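Local coordinates for coat protein (Sulfolobus turreted icosahedral virus, PDB 2BBD), which forms the shell of the virion as its major capsid protein, probably as a trimer of double jelly-roll subunits, as in its bacterial and eukaryotic virus relatives, at residues K23-N28 with I152-E157; R31-Q36 with W116-A121; V216-S221 with N301-Y306; S223-T228 with P265-S270; I237-P242 with H287-S292. One frame throughout, in Å; residues are numbered along the deposited sequence.

Contact 1: K23-N28 with I152-E157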
# COMPACT_ATOMS: atom_id res chain seq x y z
N LYS A 23 -9.81 -15.45 -6.96
CA LYS A 23 -10.95 -14.82 -7.60
C LYS A 23 -11.83 -14.20 -6.52
O LYS A 23 -12.16 -14.85 -5.54
CB LYS A 23 -11.76 -15.85 -8.40
CG LYS A 23 -12.87 -15.22 -9.24
CD LYS A 23 -12.31 -14.21 -10.24
CE LYS A 23 -13.29 -13.99 -11.37
NZ LYS A 23 -13.70 -15.29 -12.00
N ILE A 24 -12.18 -12.94 -6.70
CA ILE A 24 -13.02 -12.25 -5.73
C ILE A 24 -14.48 -12.32 -6.18
O ILE A 24 -14.81 -11.94 -7.30
CB ILE A 24 -12.58 -10.79 -5.59
CG1 ILE A 24 -11.12 -10.74 -5.14
CG2 ILE A 24 -13.49 -10.07 -4.60
CD1 ILE A 24 -10.85 -11.45 -3.82
N PRO A 25 -15.37 -12.83 -5.32
CA PRO A 25 -16.80 -12.95 -5.64
C PRO A 25 -17.47 -11.58 -5.78
O PRO A 25 -17.22 -10.68 -4.97
CB PRO A 25 -17.36 -13.74 -4.46
CG PRO A 25 -16.16 -14.46 -3.89
CD PRO A 25 -15.08 -13.42 -4.00
N ARG A 26 -18.32 -11.44 -6.78
CA ARG A 26 -19.03 -10.19 -7.05
C ARG A 26 -20.47 -10.22 -6.55
O ARG A 26 -21.41 -9.98 -7.31
CB ARG A 26 -19.01 -9.91 -8.56
CG ARG A 26 -17.60 -9.87 -9.12
CD ARG A 26 -17.55 -9.60 -10.61
NE ARG A 26 -18.03 -10.74 -11.39
CZ ARG A 26 -19.30 -10.92 -11.75
NH1 ARG A 26 -20.22 -10.03 -11.39
NH2 ARG A 26 -19.64 -11.98 -12.47
N ASN A 27 -20.63 -10.50 -5.26
CA ASN A 27 -21.95 -10.59 -4.64
C ASN A 27 -22.66 -9.25 -4.55
O ASN A 27 -23.88 -9.19 -4.58
CB ASN A 27 -21.82 -11.16 -3.24
CG ASN A 27 -21.25 -12.56 -3.23
OD1 ASN A 27 -20.99 -13.13 -2.17
ND2 ASN A 27 -21.05 -13.13 -4.42
N ASN A 28 -21.88 -8.19 -4.42
CA ASN A 28 -22.41 -6.84 -4.30
C ASN A 28 -21.24 -5.89 -4.50
O ASN A 28 -20.14 -6.31 -4.90
CB ASN A 28 -22.99 -6.61 -2.91
CG ASN A 28 -24.47 -6.91 -2.84
OD1 ASN A 28 -25.26 -6.38 -3.63
ND2 ASN A 28 -24.87 -7.74 -1.88
N ILE A 152 -9.19 -14.84 3.23
CA ILE A 152 -9.72 -13.67 2.54
C ILE A 152 -11.07 -13.24 3.12
O ILE A 152 -11.98 -14.04 3.25
CB ILE A 152 -9.91 -13.97 1.05
CG1 ILE A 152 -8.62 -14.52 0.46
CG2 ILE A 152 -10.39 -12.71 0.33
CD1 ILE A 152 -7.39 -13.60 0.60
N THR A 153 -11.18 -11.96 3.47
CA THR A 153 -12.43 -11.45 4.02
C THR A 153 -12.89 -10.24 3.22
O THR A 153 -12.14 -9.30 3.01
CB THR A 153 -12.28 -11.09 5.49
OG1 THR A 153 -11.91 -12.26 6.22
CG2 THR A 153 -13.58 -10.56 6.04
N ILE A 154 -14.13 -10.26 2.78
CA ILE A 154 -14.63 -9.17 1.96
C ILE A 154 -15.73 -8.35 2.62
O ILE A 154 -16.66 -8.89 3.23
CB ILE A 154 -15.13 -9.73 0.61
CG1 ILE A 154 -14.00 -10.51 -0.05
CG2 ILE A 154 -15.60 -8.60 -0.31
CD1 ILE A 154 -14.45 -11.38 -1.17
N THR A 155 -15.59 -7.03 2.53
CA THR A 155 -16.60 -6.14 3.06
C THR A 155 -17.42 -5.67 1.86
O THR A 155 -16.89 -5.05 0.94
CB THR A 155 -15.99 -4.92 3.77
OG1 THR A 155 -15.29 -5.35 4.95
CG2 THR A 155 -17.09 -3.95 4.17
N TYR A 156 -18.71 -6.00 1.86
CA TYR A 156 -19.60 -5.62 0.77
C TYR A 156 -20.53 -4.50 1.17
O TYR A 156 -20.60 -4.12 2.33
CB TYR A 156 -20.50 -6.80 0.35
CG TYR A 156 -19.80 -7.93 -0.35
CD1 TYR A 156 -19.52 -9.12 0.31
CD2 TYR A 156 -19.46 -7.82 -1.69
CE1 TYR A 156 -18.92 -10.18 -0.35
CE2 TYR A 156 -18.85 -8.88 -2.36
CZ TYR A 156 -18.59 -10.05 -1.69
OH TYR A 156 -17.96 -11.08 -2.35
N GLU A 157 -21.23 -3.98 0.18
CA GLU A 157 -22.24 -2.96 0.42
C GLU A 157 -23.32 -3.27 -0.61
O GLU A 157 -23.04 -3.38 -1.81
CB GLU A 157 -21.72 -1.54 0.21
CG GLU A 157 -22.70 -0.49 0.75
CD GLU A 157 -22.25 0.94 0.52
OE1 GLU A 157 -21.06 1.24 0.73
OE2 GLU A 157 -23.10 1.76 0.14

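Contact 2: R31-Q36 with W116-A121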
# COMPACT_ATOMS: atom_id res chain seq x y z
N ARG A 31 -16.44 -2.68 -0.55
CA ARG A 31 -15.79 -1.54 0.09
C ARG A 31 -14.34 -1.89 0.44
O ARG A 31 -13.45 -1.03 0.39
CB ARG A 31 -16.56 -1.13 1.35
CG ARG A 31 -17.95 -0.56 1.06
CD ARG A 31 -18.63 -0.19 2.34
NE ARG A 31 -17.98 0.96 2.95
CZ ARG A 31 -18.14 2.21 2.52
NH1 ARG A 31 -18.93 2.45 1.49
NH2 ARG A 31 -17.49 3.21 3.10
N LYS A 32 -14.10 -3.15 0.79
CA LYS A 32 -12.73 -3.55 1.08
C LYS A 32 -12.49 -5.06 1.09
O LYS A 32 -13.41 -5.86 1.12
CB LYS A 32 -12.25 -2.93 2.40
CG LYS A 32 -12.75 -3.56 3.68
CD LYS A 32 -11.99 -2.97 4.89
CE LYS A 32 -12.46 -3.54 6.23
NZ LYS A 32 -12.09 -4.97 6.42
N ILE A 33 -11.21 -5.41 1.02
CA ILE A 33 -10.80 -6.80 1.05
C ILE A 33 -9.72 -6.95 2.11
O ILE A 33 -8.76 -6.18 2.15
CB ILE A 33 -10.22 -7.24 -0.31
CG1 ILE A 33 -11.30 -7.18 -1.39
CG2 ILE A 33 -9.64 -8.64 -0.19
CD1 ILE A 33 -10.77 -7.39 -2.80
N ARG A 34 -9.89 -7.93 2.98
CA ARG A 34 -8.91 -8.18 4.02
C ARG A 34 -8.20 -9.49 3.75
O ARG A 34 -8.82 -10.48 3.35
CB ARG A 34 -9.60 -8.24 5.39
CG ARG A 34 -8.68 -8.74 6.49
CD ARG A 34 -9.44 -8.96 7.79
NE ARG A 34 -9.86 -7.71 8.41
CZ ARG A 34 -10.64 -7.64 9.48
NH1 ARG A 34 -11.08 -8.75 10.05
NH2 ARG A 34 -10.97 -6.46 9.99
N VAL A 35 -6.89 -9.48 3.97
CA VAL A 35 -6.05 -10.65 3.78
C VAL A 35 -5.32 -10.93 5.09
O VAL A 35 -4.71 -10.02 5.67
CB VAL A 35 -4.98 -10.42 2.67
CG1 VAL A 35 -4.06 -11.62 2.57
CG2 VAL A 35 -5.66 -10.17 1.31
N GLN A 36 -5.41 -12.16 5.58
CA GLN A 36 -4.71 -12.54 6.81
C GLN A 36 -3.89 -13.80 6.56
O GLN A 36 -4.42 -14.83 6.11
CB GLN A 36 -5.69 -12.80 7.95
CG GLN A 36 -6.62 -11.65 8.27
CD GLN A 36 -7.70 -12.03 9.28
OE1 GLN A 36 -7.52 -11.86 10.49
NE2 GLN A 36 -8.81 -12.56 8.79
N TRP A 116 -3.35 -7.43 6.08
CA TRP A 116 -3.27 -6.38 5.07
C TRP A 116 -4.70 -6.12 4.63
O TRP A 116 -5.51 -7.05 4.56
CB TRP A 116 -2.51 -6.81 3.83
CG TRP A 116 -1.07 -7.12 4.01
CD1 TRP A 116 -0.02 -6.27 3.81
CD2 TRP A 116 -0.50 -8.40 4.27
NE1 TRP A 116 1.17 -6.95 3.91
CE2 TRP A 116 0.90 -8.26 4.19
CE3 TRP A 116 -1.04 -9.66 4.56
CZ2 TRP A 116 1.77 -9.34 4.38
CZ3 TRP A 116 -0.17 -10.74 4.76
CH2 TRP A 116 1.22 -10.56 4.66
N GLU A 117 -5.02 -4.87 4.32
CA GLU A 117 -6.35 -4.52 3.84
C GLU A 117 -6.25 -3.68 2.59
O GLU A 117 -5.30 -2.91 2.42
CB GLU A 117 -7.14 -3.76 4.90
CG GLU A 117 -7.45 -4.56 6.14
CD GLU A 117 -8.55 -3.93 6.98
OE1 GLU A 117 -8.54 -2.69 7.17
OE2 GLU A 117 -9.42 -4.69 7.47
N PHE A 118 -7.23 -3.84 1.72
CA PHE A 118 -7.30 -3.10 0.47
C PHE A 118 -8.59 -2.29 0.52
O PHE A 118 -9.70 -2.83 0.60
CB PHE A 118 -7.33 -4.05 -0.74
CG PHE A 118 -6.15 -4.98 -0.81
CD1 PHE A 118 -6.06 -6.08 0.04
CD2 PHE A 118 -5.11 -4.73 -1.69
CE1 PHE A 118 -4.94 -6.92 0.02
CE2 PHE A 118 -3.99 -5.55 -1.73
CZ PHE A 118 -3.90 -6.65 -0.87
N ASP A 119 -8.44 -0.97 0.49
CA ASP A 119 -9.60 -0.10 0.50
C ASP A 119 -9.99 0.10 -0.96
O ASP A 119 -9.22 0.62 -1.75
CB ASP A 119 -9.22 1.23 1.17
CG ASP A 119 -10.38 2.19 1.27
OD1 ASP A 119 -10.21 3.22 1.95
OD2 ASP A 119 -11.46 1.93 0.68
N LEU A 120 -11.19 -0.34 -1.31
CA LEU A 120 -11.68 -0.20 -2.68
C LEU A 120 -12.74 0.88 -2.79
O LEU A 120 -13.52 0.87 -3.73
CB LEU A 120 -12.28 -1.51 -3.19
CG LEU A 120 -11.34 -2.66 -3.57
CD1 LEU A 120 -10.69 -3.23 -2.33
CD2 LEU A 120 -12.14 -3.74 -4.29
N ALA A 121 -12.77 1.80 -1.83
CA ALA A 121 -13.78 2.86 -1.84
C ALA A 121 -15.13 2.14 -1.88
O ALA A 121 -15.50 1.46 -0.92
CB ALA A 121 -13.58 3.75 -3.07

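Contact 3: V216-S221 with N301-Y306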
# COMPACT_ATOMS: atom_id res chain seq x y z
N VAL A 216 6.86 6.71 1.81
CA VAL A 216 8.21 6.58 1.30
C VAL A 216 9.08 5.88 2.32
O VAL A 216 9.07 6.24 3.50
CB VAL A 216 8.85 7.96 1.02
CG1 VAL A 216 10.27 7.75 0.47
CG2 VAL A 216 7.99 8.75 0.04
N TYR A 217 9.82 4.88 1.87
CA TYR A 217 10.76 4.20 2.75
C TYR A 217 12.02 3.93 1.96
O TYR A 217 11.98 3.77 0.74
CB TYR A 217 10.18 2.91 3.35
CG TYR A 217 9.72 1.86 2.37
CD1 TYR A 217 8.48 1.95 1.76
CD2 TYR A 217 10.51 0.75 2.10
CE1 TYR A 217 8.02 0.95 0.91
CE2 TYR A 217 10.06 -0.27 1.24
CZ TYR A 217 8.81 -0.16 0.65
OH TYR A 217 8.34 -1.16 -0.18
N VAL A 218 13.14 3.91 2.67
CA VAL A 218 14.44 3.73 2.05
C VAL A 218 15.20 2.52 2.57
O VAL A 218 15.20 2.24 3.77
CB VAL A 218 15.27 5.02 2.25
CG1 VAL A 218 16.57 4.92 1.53
CG2 VAL A 218 14.47 6.22 1.75
N ILE A 219 15.86 1.80 1.67
CA ILE A 219 16.60 0.61 2.05
C ILE A 219 18.11 0.80 1.92
O ILE A 219 18.62 1.18 0.86
CB ILE A 219 16.21 -0.61 1.18
CG1 ILE A 219 14.71 -0.89 1.29
CG2 ILE A 219 17.02 -1.83 1.60
CD1 ILE A 219 14.23 -1.22 2.69
N ASN A 220 18.81 0.52 3.01
CA ASN A 220 20.27 0.61 3.07
C ASN A 220 20.77 -0.83 2.87
O ASN A 220 20.25 -1.76 3.48
CB ASN A 220 20.67 1.16 4.45
CG ASN A 220 22.17 1.22 4.67
OD1 ASN A 220 22.85 0.19 4.76
ND2 ASN A 220 22.70 2.44 4.76
N SER A 221 21.77 -1.00 2.00
CA SER A 221 22.31 -2.34 1.70
C SER A 221 22.89 -3.09 2.90
O SER A 221 23.08 -4.30 2.83
CB SER A 221 23.38 -2.25 0.61
OG SER A 221 24.58 -1.68 1.10
N ASN A 301 23.25 7.90 2.78
CA ASN A 301 23.91 6.82 2.05
C ASN A 301 23.19 6.58 0.72
O ASN A 301 22.03 6.96 0.56
CB ASN A 301 23.88 5.51 2.87
CG ASN A 301 24.84 5.52 4.07
OD1 ASN A 301 26.05 5.66 3.91
ND2 ASN A 301 24.30 5.37 5.28
N GLN A 302 23.87 5.96 -0.24
CA GLN A 302 23.23 5.67 -1.51
C GLN A 302 22.31 4.49 -1.24
O GLN A 302 22.77 3.40 -0.91
CB GLN A 302 24.25 5.31 -2.58
CG GLN A 302 23.62 5.04 -3.94
CD GLN A 302 24.64 4.89 -5.05
OE1 GLN A 302 25.51 5.74 -5.23
NE2 GLN A 302 24.54 3.80 -5.81
N ASP A 303 21.01 4.71 -1.38
CA ASP A 303 20.04 3.65 -1.11
C ASP A 303 19.02 3.49 -2.22
O ASP A 303 18.99 4.25 -3.19
CB ASP A 303 19.24 3.93 0.17
CG ASP A 303 20.11 4.26 1.36
OD1 ASP A 303 21.16 3.61 1.54
OD2 ASP A 303 19.73 5.16 2.14
N ASN A 304 18.16 2.49 -2.05
CA ASN A 304 17.10 2.26 -3.00
C ASN A 304 15.86 2.84 -2.32
O ASN A 304 15.65 2.64 -1.12
CB ASN A 304 16.96 0.77 -3.29
CG ASN A 304 18.13 0.25 -4.12
OD1 ASN A 304 18.66 0.96 -4.98
ND2 ASN A 304 18.52 -1.00 -3.89
N VAL A 305 15.07 3.58 -3.08
CA VAL A 305 13.88 4.23 -2.56
C VAL A 305 12.58 3.61 -3.07
O VAL A 305 12.45 3.27 -4.24
CB VAL A 305 13.88 5.73 -2.93
CG1 VAL A 305 12.69 6.44 -2.28
CG2 VAL A 305 15.22 6.37 -2.52
N TYR A 306 11.61 3.51 -2.17
CA TYR A 306 10.31 2.95 -2.52
C TYR A 306 9.19 3.90 -2.18
O TYR A 306 9.08 4.38 -1.05
CB TYR A 306 10.12 1.63 -1.79
CG TYR A 306 11.14 0.62 -2.24
CD1 TYR A 306 10.96 -0.08 -3.43
CD2 TYR A 306 12.31 0.43 -1.53
CE1 TYR A 306 11.93 -0.95 -3.89
CE2 TYR A 306 13.29 -0.42 -1.98
CZ TYR A 306 13.10 -1.11 -3.16
OH TYR A 306 14.09 -1.95 -3.62
O HOH W 1 23.03 1.32 1.12

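Contact 4: S223-T228 with P265-S270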
# COMPACT_ATOMS: atom_id res chain seq x y z
N SER A 223 21.99 -2.12 6.62
CA SER A 223 21.00 -2.14 7.69
C SER A 223 19.56 -2.32 7.22
O SER A 223 18.65 -2.32 8.04
CB SER A 223 21.11 -0.86 8.50
OG SER A 223 20.92 0.25 7.64
N GLY A 224 19.36 -2.45 5.91
CA GLY A 224 18.01 -2.61 5.39
C GLY A 224 17.14 -1.38 5.61
O GLY A 224 17.58 -0.25 5.38
N ILE A 225 15.91 -1.61 6.07
CA ILE A 225 14.98 -0.51 6.31
C ILE A 225 15.20 0.15 7.68
O ILE A 225 14.61 1.18 7.98
CB ILE A 225 13.52 -1.02 6.20
CG1 ILE A 225 12.57 0.16 5.96
CG2 ILE A 225 13.13 -1.75 7.48
CD1 ILE A 225 11.16 -0.28 5.55
N ASN A 226 16.04 -0.46 8.52
CA ASN A 226 16.31 0.11 9.84
C ASN A 226 17.54 0.99 9.76
O ASN A 226 18.62 0.61 10.22
CB ASN A 226 16.52 -1.00 10.87
CG ASN A 226 15.29 -1.86 11.04
OD1 ASN A 226 14.21 -1.37 11.35
ND2 ASN A 226 15.45 -3.16 10.82
N ASN A 227 17.38 2.16 9.17
CA ASN A 227 18.47 3.11 8.99
C ASN A 227 17.90 4.51 9.18
O ASN A 227 16.69 4.69 9.27
CB ASN A 227 19.02 2.99 7.58
CG ASN A 227 18.03 3.48 6.52
OD1 ASN A 227 17.81 4.68 6.37
ND2 ASN A 227 17.41 2.54 5.81
N THR A 228 18.77 5.51 9.24
CA THR A 228 18.35 6.88 9.39
C THR A 228 19.02 7.70 8.31
O THR A 228 19.53 8.80 8.57
CB THR A 228 18.75 7.45 10.78
OG1 THR A 228 20.12 7.13 11.05
CG2 THR A 228 17.87 6.87 11.87
N PRO A 265 7.31 6.26 14.31
CA PRO A 265 7.71 5.81 12.96
C PRO A 265 7.95 4.31 12.88
O PRO A 265 8.45 3.70 13.82
CB PRO A 265 9.01 6.59 12.70
CG PRO A 265 8.90 7.79 13.60
CD PRO A 265 8.30 7.21 14.85
N TYR A 266 7.60 3.71 11.74
CA TYR A 266 7.82 2.29 11.52
C TYR A 266 9.32 2.02 11.67
O TYR A 266 9.75 0.99 12.18
CB TYR A 266 7.34 1.90 10.13
CG TYR A 266 7.56 0.45 9.81
CD1 TYR A 266 6.74 -0.54 10.35
CD2 TYR A 266 8.62 0.07 8.98
CE1 TYR A 266 6.98 -1.89 10.07
CE2 TYR A 266 8.86 -1.27 8.70
CZ TYR A 266 8.03 -2.24 9.24
OH TYR A 266 8.28 -3.55 8.94
N SER A 267 10.13 2.97 11.19
CA SER A 267 11.58 2.91 11.32
C SER A 267 12.09 4.31 11.03
O SER A 267 11.30 5.20 10.70
CB SER A 267 12.22 1.91 10.35
OG SER A 267 12.23 2.41 9.03
N GLY A 268 13.39 4.51 11.15
CA GLY A 268 13.93 5.83 10.87
C GLY A 268 13.96 6.12 9.39
O GLY A 268 14.31 7.22 8.99
N ALA A 269 13.59 5.15 8.55
CA ALA A 269 13.64 5.38 7.11
C ALA A 269 12.31 5.37 6.39
O ALA A 269 12.26 5.23 5.16
CB ALA A 269 14.59 4.36 6.46
N SER A 270 11.22 5.54 7.14
CA SER A 270 9.89 5.53 6.55
C SER A 270 9.09 6.76 6.97
O SER A 270 9.15 7.19 8.12
CB SER A 270 9.12 4.28 6.99
OG SER A 270 8.86 4.33 8.39
O HOH W 2 11.82 -0.45 12.92
O HOH W 3 15.41 2.72 11.80

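Contact 5: I237-P242 with H287-S292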
# COMPACT_ATOMS: atom_id res chain seq x y z
N ILE A 237 7.51 21.73 -7.81
CA ILE A 237 6.87 21.94 -9.10
C ILE A 237 8.01 22.36 -10.02
O ILE A 237 8.62 23.41 -9.81
CB ILE A 237 5.82 23.09 -9.06
CG1 ILE A 237 4.80 22.85 -7.94
CG2 ILE A 237 5.10 23.20 -10.40
CD1 ILE A 237 4.05 21.55 -8.05
N VAL A 238 8.32 21.54 -11.01
CA VAL A 238 9.41 21.84 -11.93
C VAL A 238 8.96 22.55 -13.21
O VAL A 238 9.75 23.25 -13.85
CB VAL A 238 10.15 20.54 -12.34
CG1 VAL A 238 11.22 20.84 -13.39
CG2 VAL A 238 10.79 19.90 -11.12
N ARG A 239 7.69 22.38 -13.58
CA ARG A 239 7.18 23.01 -14.79
C ARG A 239 6.84 24.47 -14.54
O ARG A 239 6.00 24.80 -13.70
CB ARG A 239 5.95 22.27 -15.31
CG ARG A 239 5.35 22.89 -16.57
CD ARG A 239 4.40 21.93 -17.30
NE ARG A 239 5.07 21.19 -18.37
CZ ARG A 239 5.97 20.23 -18.19
NH1 ARG A 239 6.33 19.88 -16.96
NH2 ARG A 239 6.53 19.62 -19.23
N GLY A 240 7.51 25.35 -15.29
CA GLY A 240 7.31 26.77 -15.14
C GLY A 240 8.35 27.30 -14.17
O GLY A 240 9.51 26.88 -14.21
N VAL A 241 7.94 28.22 -13.30
CA VAL A 241 8.86 28.78 -12.31
C VAL A 241 9.02 27.79 -11.16
O VAL A 241 8.11 27.64 -10.33
CB VAL A 241 8.33 30.13 -11.76
CG1 VAL A 241 9.37 30.75 -10.82
CG2 VAL A 241 8.02 31.08 -12.91
N PRO A 242 10.17 27.11 -11.09
CA PRO A 242 10.45 26.13 -10.03
C PRO A 242 9.94 26.58 -8.67
O PRO A 242 10.38 27.61 -8.15
CB PRO A 242 11.97 26.01 -10.08
CG PRO A 242 12.24 26.13 -11.56
CD PRO A 242 11.35 27.30 -11.95
N HIS A 287 -5.61 15.98 -15.07
CA HIS A 287 -5.31 16.52 -16.39
C HIS A 287 -4.01 17.33 -16.43
O HIS A 287 -3.78 18.10 -17.36
CB HIS A 287 -6.48 17.38 -16.88
CG HIS A 287 -7.73 16.59 -17.17
ND1 HIS A 287 -7.77 15.59 -18.12
CD2 HIS A 287 -8.97 16.67 -16.64
CE1 HIS A 287 -9.00 15.09 -18.17
NE2 HIS A 287 -9.74 15.73 -17.28
N ALA A 288 -3.17 17.14 -15.42
CA ALA A 288 -1.90 17.85 -15.34
C ALA A 288 -0.90 17.33 -16.37
O ALA A 288 -1.04 16.22 -16.88
CB ALA A 288 -1.32 17.71 -13.93
N PRO A 289 0.11 18.15 -16.71
CA PRO A 289 1.14 17.76 -17.68
C PRO A 289 2.07 16.75 -17.01
O PRO A 289 2.12 16.68 -15.78
CB PRO A 289 1.87 19.08 -17.96
CG PRO A 289 0.88 20.14 -17.59
CD PRO A 289 0.25 19.57 -16.35
N SER A 290 2.79 15.97 -17.81
CA SER A 290 3.70 14.99 -17.24
C SER A 290 5.01 15.67 -16.84
O SER A 290 5.33 16.76 -17.31
CB SER A 290 3.97 13.88 -18.26
OG SER A 290 4.63 14.40 -19.40
N ASP A 291 5.77 15.02 -15.95
CA ASP A 291 7.05 15.55 -15.49
C ASP A 291 6.97 16.98 -14.96
O ASP A 291 7.85 17.79 -15.24
CB ASP A 291 8.06 15.47 -16.62
CG ASP A 291 8.20 14.08 -17.18
OD1 ASP A 291 8.83 13.92 -18.24
OD2 ASP A 291 7.68 13.14 -16.54
N SER A 292 5.94 17.28 -14.19
CA SER A 292 5.77 18.62 -13.66
C SER A 292 5.98 18.70 -12.15
O SER A 292 6.29 19.77 -11.62
CB SER A 292 4.39 19.15 -14.02
OG SER A 292 4.25 19.21 -15.43

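Contact 1: K23-N28 with I152-E157
The hydroxyl of Y156 is the donor of a 2.8 Å hydrogen bond from OH to P25 O, the only hydrogen bond between 23-28 and 152-157. It ties the two facing sheets of the N-terminal jelly roll together where strand 19-24 runs out into a loop. The OH stands above the carbonyl plane of P25, 53° out of it. P25 O in turn lies at the edge of the Y156 ring, in its plane. The ring is held between two groups. I154 CG2 sits over one face, offset toward the rim. N27 CB sits over the opposite face, 4.1 Å from the ring centroid, as a CH-pi contact. With chi1 at -70°, Y156 CG lies beside its backbone N, and from there the ring enters between these two groups.

Toward the start of 152-157 the contact is apolar and belongs to the interior of the sandwich. I154 CD1 touches two residues, 3.5 Å from P25 CD and 3.8 Å from I24 CG2. I24 CD1 reaches on to I152 CG2 at 4.4 Å.

Strand 2-13 also borders the site. N28 ND2 donates a hydrogen bond to the Y4 hydroxyl, and the Y4 ring meets that of Y156. The carboxylate of E157 turns to R31 and R122, while its backbone O lies 3.4 Å from N28 CB.

Contact 2: R31-Q36 with W116-A121
Strands 32-36 and 116-120 are antiparallel neighbours in one sheet of the N-terminal jelly roll, with axes at 170°. K32 pairs with D119 and R34 with E117 as non-hydrogen-bonded pairs. I33 with F118 and V35 with W116 are the hydrogen-bonded ones. V35 N to W116 O, at 2.9 Å, is nearly straight. On the other side of strand 32-36, R31 and K32 both face T155, which makes a classic beta bulge.

The face with K32, R34 and E117 carries a salt-bridge network centred on E117 OE2. K32 NZ binds this oxygen at 2.9 Å, from above the carboxylate plane and 54° out of it. A bend at chi4 (69°) turns K32 NZ to its place there. R34 NE binds the same oxygen at 3.2 Å, on the anti side. The R34 and E117 side chains lie side by side and point the same way, and OE2 sits in the guanidinium plane.

The other face is apolar and faces the interior of the sandwich. V35 CG2 approaches the edge of the F118 ring, 3.6 Å from CE1. V35 CG1 is 4.1 Å from W116 CE3, and I33 CG1 is 4.1 Å from L120 CD1. F64 meets both aromatic rings edge-to-face, and L82 of helix 79-89 packs on them. W116 NE1 is bound by G79 O.

The chain turns a corner at 121. There D119 OD2 accepts from A121 N at 2.8 Å, which forms an Asx turn.

Contact 3: V216-S221 with N301-Y306
Two neighbouring antiparallel strands of the second jelly roll, 216-219 and 303-306, meet here in the large mixed sheet. Y217 with Y306 and I219 with N304 are hydrogen-bonded pairs, and V218 with V305 lies between them. Y306 N to Y217 O and I219 N to N304 O are both 2.9 Å long and run close to the carbonyl directions.

The two tyrosines carry the side-chain contact. Y306 CB sits over one face of the Y217 ring, 3.5 Å from its centroid, as a CH-pi contact. The rings are nearly parallel, at 22°, but slid apart so that they barely overlap. I219 CG1 comes to the edge of the Y306 ring, 3.6 Å from CE2. The Y217 hydroxyl is bound by E187.

On the other face V216 CG1 meets V305 CG1 at 3.9 Å. Past the strand ends, water 1 accepts from S221 N and donates to Q302 O. N220 ND2 and N301 ND2 each bond to a D229 carboxylate oxygen, while N220 OD1 accepts from T222 N. The pair belongs to the sheet in which 303-313 lies between 182-193 and 210-219, consistent with the double jelly roll of this capsid family.

Contact 4: S223-T228 with P265-S270
S267 OG lies in the tight part of this contact and is held twice. It donates to I225 O at 2.9 Å, tilted 32° from the carbonyl plane. It also accepts from A269 N at 3.1 Å, which makes an ST turn. With chi1 at 74°, OG is placed where it can make both bonds. Close by, A269 CB presses on the amide of N227, 3.2 Å from OD1 and 3.4 Å from ND2. That amide is fixed in its rotation: ND2 donates to G224 O and V218 O, and OD1 accepts from D229 N.

Both segments are loops of the second jelly roll. Segment 223-228 follows strand 210-219 and starts with a type II' turn from S223 to N226. Segment 265-270 ends in a type I turn from S267 to S270 and leads into strand 270-284. I225 CD1 reaches the edge of the Y266 ring, 4.0 Å from CE2, and the two side chains cross at about a right angle.

The looser side is bridged by water. Water 2 donates to N226 OD1 and to Y266 O. Water 3 accepts from G268 N at 2.8 Å, with only a weak bond to N227 O. The exposed T228 approaches with CG2, 4.2 Å from G268 CA.

Contact 5: I237-P242 with H287-S292
The guanidinium of R239 has P289 CB and S290 O over one face and D291 O at its edge, in plane. P289 CB is 3.9 Å from R239 NE, and the two side chains cross one another at a slant. The edge contact is a weak hydrogen bond: R239 NH1 donates to D291 O at 3.1 Å. S290 O lies close to NH1 too, but the angle is too poor for a bond. S292 OG is 2.7 Å from R239 NH1.

The R239 chain starts with CG anti to the backbone N (chi1 179°). It then bends at chi3 (-95°), which turns NE aside. Within its own segment S292 OG donates to S290 O at 3.3 Å. D291 OD1 is 6.2 Å from R239 NH2, too far for a salt bridge.

The backbones join at one point. V238 N donates to S292 O at 2.8 Å, and I237 CA makes a CA-H...O contact with the same oxygen at 3.4 Å.

Most of the touching residues are exposed; S292 is buried. Segment 237-242 links strands 230-237 and 243-249. The loop at 287-292 leads into strand 293-299. The contact thus extends the pairing of neighbouring strands 230-237 and 293-299 into their loops, at an end of the four-stranded sheet of the second jelly roll.

Overall arrangement
Contacts 1 and 2 lie in the N-terminal jelly roll, and contacts 3, 4 and 5 in the second. Contacts 1 and 2 have centres 10 Å apart and share the sheet in which strands 145-158 and 29-43 are neighbours; in sequence contact 2 falls between the segments of contact 1. Contacts 3 and 4 touch, with centres 9 Å apart, where A269 O and N227 ND2 hydrogen-bond to the backbone of V218. Contacts 3 and 5 have centres about 26 Å apart. The segments of contacts 4 and 5 alternate along the chain. Contacts 1 and 3 have centres about 36 Å apart, yet both reach the mixed sheet, whose parallel pair 72-78 and 182-193 joins the two jelly rolls.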